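Local coordinates for protein tyrocidine synthetase 3 (Brevibacillus brevis, PDB 2JGP) that probably forms peptide bonds in tyrocidine assembly with its condensation domain, joined to a carrier domain that holds the growing chain, at residues Q347-R359 with F371-R383. Sequence-based numbering, arbitrary orientation.
Sequences QEDIIVGTPITGR and FVNTLAMRNKPQR
Phe371 lays CD1 of its ring over the centre of the Arg359 guanidinium, 3.4 Å from CZ of Arg359, with the two planes turned 58° apart. From the ring's standpoint the arginine arrives at an edge, through NH2, so the two groups do not stack flat. NH1 of Arg359 bonds to the backbone O of Ile367, while NH2 forms a salt bridge with Asp226, which also accepts from the backbone nitrogens of Phe371 and Val372. Between here and the charged far end, 350-356 and 373-379 illustrate consecutive antiparallel strands, joined by 11 residues without helix or strand. Backbone bonds from Gly353 to Thr430 and Phe432 link the pair to strand 430-435, at the sheet edge of a condensation domain of the CoA-dependent acyltransferase clan. Four hydrogen-bonded pairs, from Ile350 with Asn379 to Ile356 with Asn373, set the register. On one face Ile356 puts its CD1 methyl 3.9 Å from CD2 of Leu375; CG1 of Ile356 sits between its own N and carbonyl carbon (chi1 56°), alongside CB of Asn373. Further along, Met377 folds back at chi2 and chi3 to bring CE to 3.4 Å from OG1 of Thr354. Helices 329-345 and 387-403 pack against this face. On the other face, CG2 of Ile351 touches CB of Ala376 at 3.9 Å, and Phe280 lies against both residues. Opposite Ile351, the extended Arg378 reaches on to Asp349 and grips it side-on: NE meets OD1 at 3.1 Å and NH2 meets OD2 at 2.9 Å, each oxygen using its syn lone pair. With the planes only 24° apart, the two bonds should limit rotation of the carboxylate, while NH1 of Arg378 turns to Asp282. The Glu348-Arg383 salt bridge differs: carboxylate and guanidinium stand perpendicular, and OE1 of Glu348 takes the backbone N of Arg383 at 2.9 Å from above the carboxylate plane, beside a weak bond from NE.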
loop_
_atom_site.group_PDB
_atom_site.type_symbol
_atom_site.label_atom_id
_atom_site.label_comp_id
_atom_site.label_asym_id
_atom_site.label_seq_id
_atom_site.Cartn_x
_atom_site.Cartn_y
_atom_site.Cartn_z
ATOM N N GLN A 347 5.645 23.217 12.461
ATOM C CA GLN A 347 4.533 23.421 11.529
ATOM C C GLN A 347 3.272 22.750 12.061
ATOM O O GLN A 347 3.349 21.806 12.850
ATOM C CB GLN A 347 4.883 22.840 10.158
ATOM C CG GLN A 347 5.961 23.604 9.415
ATOM C CD GLN A 347 6.317 22.966 8.094
ATOM O OE1 GLN A 347 6.556 21.760 8.023
ATOM N NE2 GLN A 347 6.358 23.768 7.038
ATOM N N GLU A 348 2.116 23.240 11.616
ATOM C CA GLU A 348 0.824 22.746 12.086
ATOM C C GLU A 348 -0.073 22.299 10.925
ATOM O O GLU A 348 -1.286 22.203 11.068
ATOM C CB GLU A 348 0.129 23.833 12.908
ATOM C CG GLU A 348 0.990 24.378 14.040
ATOM C CD GLU A 348 0.197 25.186 15.040
ATOM O OE1 GLU A 348 0.486 25.083 16.249
ATOM O OE2 GLU A 348 -0.731 25.904 14.621
ATOM N N ASP A 349 0.547 22.014 9.786
ATOM C CA ASP A 349 -0.152 21.579 8.582
ATOM C C ASP A 349 0.852 20.720 7.822
ATOM O O ASP A 349 1.866 21.222 7.326
ATOM C CB ASP A 349 -0.577 22.797 7.761
ATOM C CG ASP A 349 -1.462 22.446 6.577
ATOM O OD1 ASP A 349 -1.686 21.247 6.290
ATOM O OD2 ASP A 349 -1.920 23.404 5.913
ATOM N N ILE A 350 0.561 19.421 7.758
ATOM C CA ILE A 350 1.541 18.417 7.363
ATOM C C ILE A 350 0.918 17.343 6.485
ATOM O O ILE A 350 -0.177 16.857 6.778
ATOM C CB ILE A 350 2.147 17.726 8.609
ATOM C CG1 ILE A 350 2.776 18.778 9.535
ATOM C CG2 ILE A 350 3.178 16.666 8.189
ATOM C CD1 ILE A 350 3.625 18.220 10.627
ATOM N N ILE A 351 1.633 16.971 5.422
ATOM C CA ILE A 351 1.207 15.900 4.514
ATOM C C ILE A 351 2.168 14.720 4.655
ATOM O O ILE A 351 3.386 14.894 4.588
ATOM C CB ILE A 351 1.166 16.379 3.049
ATOM C CG1 ILE A 351 0.346 17.674 2.933
ATOM C CG2 ILE A 351 0.582 15.294 2.142
ATOM C CD1 ILE A 351 0.475 18.364 1.605
ATOM N N VAL A 352 1.610 13.530 4.878
ATOM C CA VAL A 352 2.383 12.298 5.013
ATOM C C VAL A 352 1.879 11.287 3.994
ATOM O O VAL A 352 0.689 11.023 3.936
ATOM C CB VAL A 352 2.225 11.690 6.422
ATOM C CG1 VAL A 352 2.891 10.310 6.493
ATOM C CG2 VAL A 352 2.796 12.649 7.487
ATOM N N GLY A 353 2.782 10.728 3.199
ATOM C CA GLY A 353 2.415 9.676 2.251
ATOM C C GLY A 353 2.113 8.384 2.978
ATOM O O GLY A 353 2.893 7.952 3.815
ATOM N N THR A 354 0.968 7.773 2.682
ATOM C CA THR A 354 0.618 6.479 3.267
ATOM C C THR A 354 0.311 5.449 2.174
ATOM O O THR A 354 -0.745 5.503 1.533
ATOM C CB THR A 354 -0.573 6.583 4.225
ATOM O OG1 THR A 354 -1.708 7.137 3.549
ATOM C CG2 THR A 354 -0.222 7.460 5.430
ATOM N N PRO A 355 1.240 4.515 1.941
ATOM C CA PRO A 355 0.948 3.444 0.990
ATOM C C PRO A 355 -0.209 2.554 1.440
ATOM O O PRO A 355 -0.366 2.290 2.633
ATOM C CB PRO A 355 2.266 2.657 0.929
ATOM C CG PRO A 355 3.314 3.625 1.412
ATOM C CD PRO A 355 2.618 4.422 2.461
ATOM N N ILE A 356 -1.018 2.132 0.473
ATOM C CA ILE A 356 -2.098 1.169 0.686
ATOM C C ILE A 356 -1.909 0.059 -0.330
ATOM O O ILE A 356 -1.218 0.248 -1.330
ATOM C CB ILE A 356 -3.494 1.807 0.508
ATOM C CG1 ILE A 356 -3.638 2.456 -0.874
ATOM C CG2 ILE A 356 -3.755 2.817 1.612
ATOM C CD1 ILE A 356 -5.037 2.996 -1.161
ATOM N N THR A 357 -2.515 -1.098 -0.085
ATOM C CA THR A 357 -2.305 -2.255 -0.965
ATOM C C THR A 357 -2.929 -2.039 -2.344
ATOM O O THR A 357 -2.447 -2.571 -3.343
ATOM C CB THR A 357 -2.901 -3.554 -0.369
ATOM O OG1 THR A 357 -4.327 -3.459 -0.352
ATOM C CG2 THR A 357 -2.385 -3.798 1.047
ATOM N N GLY A 358 -4.001 -1.251 -2.390
ATOM C CA GLY A 358 -4.755 -1.031 -3.624
ATOM C C GLY A 358 -5.687 -2.186 -3.962
ATOM O O GLY A 358 -6.305 -2.202 -5.034
ATOM N N ARG A 359 -5.793 -3.145 -3.045
ATOM C CA ARG A 359 -6.556 -4.374 -3.251
ATOM C C ARG A 359 -7.836 -4.298 -2.424
ATOM O O ARG A 359 -8.018 -5.042 -1.452
ATOM C CB ARG A 359 -5.712 -5.582 -2.842
ATOM C CG ARG A 359 -4.474 -5.777 -3.707
ATOM C CD ARG A 359 -3.412 -6.578 -3.001
ATOM N NE ARG A 359 -2.185 -6.659 -3.799
ATOM C CZ ARG A 359 -1.971 -7.559 -4.759
ATOM N NH1 ARG A 359 -2.885 -8.483 -5.042
ATOM N NH2 ARG A 359 -0.823 -7.560 -5.412
ATOM N N PHE A 371 -0.510 -3.069 -7.739
ATOM C CA PHE A 371 -1.700 -2.467 -7.108
ATOM C C PHE A 371 -1.381 -1.354 -6.110
ATOM O O PHE A 371 -2.198 -0.442 -5.911
ATOM C CB PHE A 371 -2.530 -3.542 -6.406
ATOM C CG PHE A 371 -3.221 -4.489 -7.350
ATOM C CD1 PHE A 371 -2.701 -5.756 -7.595
ATOM C CD2 PHE A 371 -4.389 -4.113 -7.992
ATOM C CE1 PHE A 371 -3.337 -6.629 -8.467
ATOM C CE2 PHE A 371 -5.025 -4.977 -8.865
ATOM C CZ PHE A 371 -4.496 -6.243 -9.101
ATOM N N VAL A 372 -0.210 -1.422 -5.486
ATOM C CA VAL A 372 0.140 -0.488 -4.425
ATOM C C VAL A 372 -0.074 0.961 -4.874
ATOM O O VAL A 372 0.317 1.345 -5.969
ATOM C CB VAL A 372 1.580 -0.720 -3.903
ATOM C CG1 VAL A 372 2.609 -0.461 -4.992
ATOM C CG2 VAL A 372 1.844 0.150 -2.685
ATOM N N ASN A 373 -0.757 1.722 -4.029
ATOM C CA ASN A 373 -1.127 3.112 -4.294
ATOM C C ASN A 373 -0.628 3.902 -3.101
ATOM O O ASN A 373 -0.378 3.325 -2.050
ATOM C CB ASN A 373 -2.657 3.230 -4.415
ATOM C CG ASN A 373 -3.125 4.556 -5.034
ATOM O OD1 ASN A 373 -2.357 5.284 -5.671
ATOM N ND2 ASN A 373 -4.417 4.852 -4.861
ATOM N N THR A 374 -0.458 5.208 -3.257
ATOM C CA THR A 374 -0.097 6.062 -2.132
ATOM C C THR A 374 -1.160 7.140 -2.001
ATOM O O THR A 374 -1.636 7.693 -3.004
ATOM C CB THR A 374 1.289 6.708 -2.301
ATOM O OG1 THR A 374 2.272 5.692 -2.521
ATOM C CG2 THR A 374 1.670 7.504 -1.051
ATOM N N LEU A 375 -1.558 7.402 -0.763
ATOM C CA LEU A 375 -2.466 8.487 -0.466
ATOM C C LEU A 375 -1.673 9.599 0.202
ATOM O O LEU A 375 -0.897 9.338 1.114
ATOM C CB LEU A 375 -3.571 8.017 0.475
ATOM C CG LEU A 375 -4.302 6.736 0.073
ATOM C CD1 LEU A 375 -5.330 6.384 1.147
ATOM C CD2 LEU A 375 -4.946 6.872 -1.302
ATOM N N ALA A 376 -1.876 10.832 -0.253
ATOM C CA ALA A 376 -1.299 11.998 0.403
ATOM C C ALA A 376 -2.203 12.369 1.567
ATOM O O ALA A 376 -3.259 12.970 1.368
ATOM C CB ALA A 376 -1.185 13.154 -0.573
ATOM N N MET A 377 -1.796 12.004 2.777
ATOM C CA MET A 377 -2.616 12.227 3.958
ATOM C C MET A 377 -2.263 13.569 4.602
ATOM O O MET A 377 -1.155 13.744 5.118
ATOM C CB MET A 377 -2.406 11.085 4.954
ATOM C CG MET A 377 -3.558 10.869 5.879
ATOM S SD MET A 377 -4.969 10.103 5.048
ATOM C CE MET A 377 -4.521 8.379 5.002
ATOM N N ARG A 378 -3.206 14.508 4.562
ATOM C CA ARG A 378 -3.000 15.849 5.109
ATOM C C ARG A 378 -3.710 16.000 6.447
ATOM O O ARG A 378 -4.894 15.700 6.567
ATOM C CB ARG A 378 -3.510 16.914 4.136
ATOM C CG ARG A 378 -3.300 18.351 4.608
ATOM C CD ARG A 378 -3.816 19.321 3.570
ATOM N NE ARG A 378 -3.551 20.717 3.919
ATOM C CZ ARG A 378 -3.612 21.729 3.057
ATOM N NH1 ARG A 378 -3.934 21.523 1.781
ATOM N NH2 ARG A 378 -3.350 22.964 3.468
ATOM N N ASN A 379 -2.978 16.485 7.443
ATOM C CA ASN A 379 -3.533 16.737 8.767
ATOM C C ASN A 379 -2.967 18.022 9.344
ATOM O O ASN A 379 -1.942 18.521 8.878
ATOM C CB ASN A 379 -3.241 15.558 9.692
ATOM C CG ASN A 379 -4.151 14.382 9.430
ATOM O OD1 ASN A 379 -3.741 13.373 8.844
ATOM N ND2 ASN A 379 -5.410 14.514 9.836
ATOM N N LYS A 380 -3.642 18.540 10.365
ATOM C CA LYS A 380 -3.330 19.846 10.921
ATOM C C LYS A 380 -3.105 19.759 12.426
ATOM O O LYS A 380 -3.989 20.109 13.215
ATOM C CB LYS A 380 -4.437 20.837 10.565
ATOM C CG LYS A 380 -4.527 21.072 9.059
ATOM C CD LYS A 380 -5.556 22.110 8.685
ATOM C CE LYS A 380 -5.742 22.165 7.175
ATOM N NZ LYS A 380 -6.859 23.068 6.797
ATOM N N PRO A 381 -1.919 19.266 12.827
ATOM C CA PRO A 381 -1.566 19.165 14.242
ATOM C C PRO A 381 -1.279 20.540 14.856
ATOM O O PRO A 381 -0.123 20.937 15.018
ATOM C CB PRO A 381 -0.320 18.271 14.228
ATOM C CG PRO A 381 0.300 18.513 12.906
ATOM C CD PRO A 381 -0.841 18.754 11.954
ATOM N N GLN A 382 -2.352 21.253 15.180
ATOM C CA GLN A 382 -2.272 22.565 15.798
ATOM C C GLN A 382 -2.050 22.446 17.310
ATOM O O GLN A 382 -2.601 21.558 17.961
ATOM C CB GLN A 382 -3.543 23.368 15.496
ATOM C CG GLN A 382 -3.745 23.652 14.003
ATOM C CD GLN A 382 -5.150 24.135 13.661
ATOM O OE1 GLN A 382 -5.955 24.428 14.542
ATOM N NE2 GLN A 382 -5.449 24.214 12.371
ATOM N N ARG A 383 -1.245 23.359 17.851
ATOM C CA ARG A 383 -0.819 23.323 19.259
ATOM C C ARG A 383 -1.978 23.295 20.264
ATOM O O ARG A 383 -1.860 22.688 21.331
ATOM C CB ARG A 383 0.087 24.529 19.562
ATOM C CG ARG A 383 -0.662 25.856 19.669
ATOM C CD ARG A 383 0.228 27.062 19.383
ATOM N NE ARG A 383 0.306 27.356 17.950
ATOM C CZ ARG A 383 1.070 28.309 17.418
ATOM N NH1 ARG A 383 1.830 29.087 18.186
ATOM N NH2 ARG A 383 1.069 28.489 16.101
HETATM O O HOH W 1 -2.839 24.272 10.560
#